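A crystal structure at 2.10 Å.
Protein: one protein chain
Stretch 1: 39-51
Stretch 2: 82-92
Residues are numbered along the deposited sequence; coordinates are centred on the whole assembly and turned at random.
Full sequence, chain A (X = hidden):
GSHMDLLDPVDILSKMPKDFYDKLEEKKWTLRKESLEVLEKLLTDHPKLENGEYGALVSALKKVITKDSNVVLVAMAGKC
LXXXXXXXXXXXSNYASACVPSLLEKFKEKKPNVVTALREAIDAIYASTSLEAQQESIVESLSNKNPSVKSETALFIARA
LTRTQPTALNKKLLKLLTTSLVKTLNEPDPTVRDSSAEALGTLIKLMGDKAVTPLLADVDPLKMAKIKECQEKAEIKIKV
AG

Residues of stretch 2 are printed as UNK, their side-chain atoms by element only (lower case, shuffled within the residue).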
# COMPACT_ATOMS: atom_id res chain seq x y z
N LEU A 39 -14.45 12.37 -9.90
CA LEU A 39 -13.01 12.32 -9.71
C LEU A 39 -12.43 11.05 -10.32
O LEU A 39 -11.44 11.10 -11.05
CB LEU A 39 -12.65 12.35 -8.22
CG LEU A 39 -11.17 12.14 -7.88
CD1 LEU A 39 -10.33 13.27 -8.46
CD2 LEU A 39 -11.01 12.08 -6.36
N GLU A 40 -13.05 9.91 -10.03
CA GLU A 40 -12.54 8.66 -10.58
C GLU A 40 -12.46 8.71 -12.10
O GLU A 40 -11.52 8.17 -12.69
CB GLU A 40 -13.40 7.47 -10.15
CG GLU A 40 -12.72 6.14 -10.44
CD GLU A 40 -13.41 4.95 -9.80
OE1 GLU A 40 -13.76 5.03 -8.60
OE2 GLU A 40 -13.58 3.92 -10.50
N LYS A 41 -13.43 9.36 -12.74
CA LYS A 41 -13.42 9.46 -14.19
C LYS A 41 -12.29 10.37 -14.68
O LYS A 41 -11.62 10.07 -15.68
CB LYS A 41 -14.76 9.99 -14.71
CG LYS A 41 -14.83 10.06 -16.23
CD LYS A 41 -16.13 10.66 -16.72
CE LYS A 41 -16.18 10.70 -18.24
NZ LYS A 41 -17.41 11.39 -18.73
N LEU A 42 -12.08 11.48 -13.98
CA LEU A 42 -11.01 12.40 -14.33
C LEU A 42 -9.67 11.67 -14.25
O LEU A 42 -8.82 11.81 -15.13
CB LEU A 42 -10.98 13.60 -13.38
CG LEU A 42 -12.07 14.66 -13.55
CD1 LEU A 42 -11.95 15.71 -12.45
CD2 LEU A 42 -11.95 15.30 -14.93
N LEU A 43 -9.48 10.90 -13.18
CA LEU A 43 -8.24 10.16 -12.98
C LEU A 43 -8.02 9.07 -14.02
O LEU A 43 -6.88 8.80 -14.42
CB LEU A 43 -8.21 9.57 -11.56
CG LEU A 43 -8.15 10.59 -10.42
CD1 LEU A 43 -8.30 9.88 -9.07
CD2 LEU A 43 -6.82 11.34 -10.46
N THR A 44 -9.09 8.43 -14.47
CA THR A 44 -8.94 7.38 -15.47
C THR A 44 -8.74 8.00 -16.85
O THR A 44 -8.03 7.44 -17.68
CB THR A 44 -10.16 6.43 -15.51
OG1 THR A 44 -11.33 7.16 -15.88
CG2 THR A 44 -10.38 5.79 -14.15
N ASP A 45 -9.33 9.17 -17.10
CA ASP A 45 -9.17 9.82 -18.40
C ASP A 45 -7.80 10.49 -18.58
O ASP A 45 -7.35 10.69 -19.71
CB ASP A 45 -10.26 10.87 -18.64
CG ASP A 45 -11.63 10.25 -18.83
OD1 ASP A 45 -11.72 9.15 -19.40
OD2 ASP A 45 -12.63 10.88 -18.41
N HIS A 46 -7.15 10.84 -17.48
CA HIS A 46 -5.85 11.52 -17.54
C HIS A 46 -4.81 10.84 -16.66
O HIS A 46 -4.55 11.28 -15.54
CB HIS A 46 -6.03 12.98 -17.12
CG HIS A 46 -7.15 13.67 -17.83
ND1 HIS A 46 -7.14 13.90 -19.19
CD2 HIS A 46 -8.33 14.14 -17.37
CE1 HIS A 46 -8.27 14.50 -19.53
NE2 HIS A 46 -9.01 14.66 -18.45
N PRO A 47 -4.18 9.77 -17.17
CA PRO A 47 -3.16 9.01 -16.44
C PRO A 47 -1.92 9.81 -16.03
O PRO A 47 -1.19 9.40 -15.12
CB PRO A 47 -2.83 7.88 -17.41
CG PRO A 47 -3.03 8.51 -18.74
CD PRO A 47 -4.33 9.27 -18.54
N LYS A 48 -1.67 10.93 -16.69
CA LYS A 48 -0.52 11.77 -16.37
C LYS A 48 -1.03 13.06 -15.72
O LYS A 48 -1.75 13.83 -16.34
CB LYS A 48 0.28 12.09 -17.63
CG LYS A 48 1.58 12.83 -17.39
CD LYS A 48 2.58 11.96 -16.65
CE LYS A 48 3.91 12.68 -16.47
NZ LYS A 48 4.93 11.83 -15.78
N LEU A 49 -0.64 13.28 -14.47
CA LEU A 49 -1.09 14.45 -13.74
C LEU A 49 -0.06 15.56 -13.60
O LEU A 49 1.11 15.31 -13.33
CB LEU A 49 -1.60 14.03 -12.36
CG LEU A 49 -2.70 12.96 -12.40
CD1 LEU A 49 -3.06 12.51 -10.99
CD2 LEU A 49 -3.93 13.54 -13.11
N GLU A 50 -0.53 16.79 -13.76
CA GLU A 50 0.30 17.97 -13.65
C GLU A 50 0.64 18.24 -12.18
O GLU A 50 -0.08 17.80 -11.28
CB GLU A 50 -0.47 19.16 -14.23
CG GLU A 50 0.30 20.45 -14.35
CD GLU A 50 -0.57 21.57 -14.91
OE1 GLU A 50 -1.43 22.09 -14.16
OE2 GLU A 50 -0.42 21.91 -16.10
N ASN A 51 1.74 18.94 -11.94
CA ASN A 51 2.14 19.27 -10.57
C ASN A 51 1.06 20.18 -9.99
O ASN A 51 0.35 20.85 -10.73
CB ASN A 51 3.47 20.02 -10.56
CG ASN A 51 4.60 19.20 -11.13
OD1 ASN A 51 4.91 18.13 -10.62
ND2 ASN A 51 5.22 19.71 -12.19
N UNK A 82 -5.37 5.53 -5.22
CA UNK A 82 -4.41 4.72 -5.96
C UNK A 82 -4.10 5.37 -7.31
O UNK A 82 -2.94 5.50 -7.69
c UNK A 82 -4.97 3.31 -6.18
N UNK A 83 -5.14 5.79 -8.03
CA UNK A 83 -4.94 6.41 -9.34
C UNK A 83 -4.21 7.74 -9.20
O UNK A 83 -3.40 8.10 -10.05
c UNK A 83 -6.29 4.54 -11.43
c UNK A 83 -6.28 6.62 -10.04
c UNK A 83 -8.44 5.68 -10.90
c UNK A 83 -7.05 5.34 -10.39
N UNK A 84 -4.50 8.46 -8.12
CA UNK A 84 -3.84 9.74 -7.89
C UNK A 84 -2.35 9.50 -7.64
O UNK A 84 -1.49 10.19 -8.21
c UNK A 84 -3.87 11.79 -6.25
c UNK A 84 -4.56 12.27 -4.97
c UNK A 84 -4.04 12.82 -7.37
c UNK A 84 -4.47 10.45 -6.68
N UNK A 85 -2.03 8.52 -6.80
CA UNK A 85 -0.64 8.22 -6.50
C UNK A 85 0.10 7.75 -7.75
O UNK A 85 1.27 8.07 -7.94
c UNK A 85 -0.55 7.16 -5.40
N UNK A 86 -0.58 6.99 -8.61
CA UNK A 86 0.02 6.51 -9.85
C UNK A 86 0.24 7.63 -10.86
O UNK A 86 1.25 7.64 -11.57
c UNK A 86 -0.91 4.11 -9.87
c UNK A 86 -1.59 3.11 -10.81
c UNK A 86 -0.84 3.04 -12.14
c UNK A 86 -0.86 5.47 -10.53
n UNK A 86 -1.47 2.10 -13.12
N UNK A 87 -0.71 8.55 -10.94
CA UNK A 87 -0.61 9.64 -11.90
C UNK A 87 0.44 10.68 -11.55
O UNK A 87 0.87 11.44 -12.41
N UNK A 88 0.83 10.71 -10.28
CA UNK A 88 1.82 11.66 -9.78
C UNK A 88 3.18 10.99 -9.61
O UNK A 88 4.21 11.67 -9.52
c UNK A 88 1.35 12.22 -8.43
c UNK A 88 0.32 14.20 -9.60
c UNK A 88 -0.29 13.65 -7.25
c UNK A 88 0.81 13.65 -8.29
N UNK A 89 3.19 9.67 -9.55
CA UNK A 89 4.43 8.91 -9.37
C UNK A 89 5.21 9.50 -8.19
O UNK A 89 4.65 9.68 -7.11
c UNK A 89 5.26 8.96 -10.65
N UNK A 90 6.48 9.82 -8.40
CA UNK A 90 7.31 10.38 -7.33
C UNK A 90 6.80 11.72 -6.82
O UNK A 90 7.15 12.13 -5.71
c UNK A 90 10.30 7.01 -7.56
c UNK A 90 9.43 9.25 -8.24
c UNK A 90 9.68 8.31 -7.08
c UNK A 90 8.76 10.55 -7.81
n UNK A 90 11.55 7.24 -8.35
N UNK A 91 5.99 12.41 -7.61
CA UNK A 91 5.44 13.70 -7.19
C UNK A 91 4.48 13.51 -6.01
O UNK A 91 4.02 14.49 -5.41
c UNK A 91 5.52 15.22 -9.31
c UNK A 91 4.68 14.38 -8.34
n UNK A 91 3.93 15.74 -11.84
c UNK A 91 6.06 14.41 -10.48
c UNK A 91 4.03 14.42 -11.91
n UNK A 91 5.02 13.78 -11.28
n UNK A 91 3.14 13.74 -12.61
N UNK A 92 4.18 12.26 -5.67
CA UNK A 92 3.27 11.97 -4.56
C UNK A 92 4.01 11.81 -3.23
O UNK A 92 3.39 11.80 -2.16
c UNK A 92 0.32 9.62 -1.87
c UNK A 92 -1.05 10.97 -3.34
c UNK A 92 0.04 11.10 -4.21
c UNK A 92 1.40 9.76 -2.75
c UNK A 92 1.27 10.50 -3.93
c UNK A 92 -0.91 10.23 -2.16
c UNK A 92 2.46 10.70 -4.85
O HOH W 1 4.31 10.90 -13.39

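Position 82 carries a single side-chain carbon, whose CB stays 7.9 Å from Leu43 CD1, the nearest atom of stretch 1; one carbon and nothing further makes it Ala82. At position 83 four carbons fork at the second, and CA-to-CB points toward the first helix. Its CB lies 3.8 Å from Leu43 CB, and one tip of the fork reaches the methyl of Thr44 and the aliphatic part of Glu40. This is Leu83, in the m, t rotamer, with CD1 3.8 Å from Thr44 CG2 and 4.3 Å from Glu40 CG.

Position 84 has the same four carbons with the same fork, but its CA-to-CB bond runs sideways and its chi1 is t. One branch end packs against Leu49, and the residue is Leu84, whose CD1 is 3.8 Å from Leu49 CD1 and 4.4 Å from Leu43 CD2. Position 85 again shows one carbon, directed away from stretch 1: Ala85. At position 86 four carbons run in a row to a terminal nitrogen; the nearest approach of this side chain is CB to Pro47 O at 6.1 Å, too far for contact, and the residue is Lys86.

Position 87 has no side-chain atoms, and the backbone of the loop comes close: the CA atoms of Lys48 and position 87 are 5.0 Å apart. The residue is Gly87. An ideal CB here would point toward stretch 1 and lie 2.7 Å from Leu49 CD1, a clash. Its bare CA instead approaches Pro47 O at 3.3 Å in a CA-H...O contact.

Position 88, four carbons forked at the second, has chi1 and chi2 both between wells, and one tip touches Leu49. It is Leu88, with CD1 3.4 Å from Leu49 CB. Position 89 bears one carbon, out of contact, and its positive phi breaks the helical path: Ala89. Position 90, with four carbons in a row ending in nitrogen, lies beyond reach of stretch 1 and is Lys90.

Position 91 has three carbons, a nitrogen, and a carbon bearing two more nitrogens, a guanidinium pointed at the loop; it is Arg91. NH2 donates to Leu49 O at 2.7 Å, while NH1 donates to Asn51 OD1 at 2.9 Å and, weakly, to Leu49 O at 3.2 Å. These acceptors lie at the guanidinium edge, where its N-H bonds point. Position 92, one carbon followed by a six-carbon ring, is Phe92, which makes no contact with stretch 1.

The contact combines helix packing with a polar clasp. The helices run in similar directions, 30° apart, and leucines fill the space between them. Beyond Asp45 the chain leaves its helix and passes over Gly87, close enough for Leu49 N to donate to Gly87 O at 3.1 Å. Leu49 is thus held through both backbone polar atoms, its side chain against Leu84 and Leu88. Although Lys48 NZ and Arg91 NH2 carry like charge 4.1 Å apart, a water accepts hydrogen bonds from both and bridges them.

Stretch 2 (82-92) ALLAKGLAKRF
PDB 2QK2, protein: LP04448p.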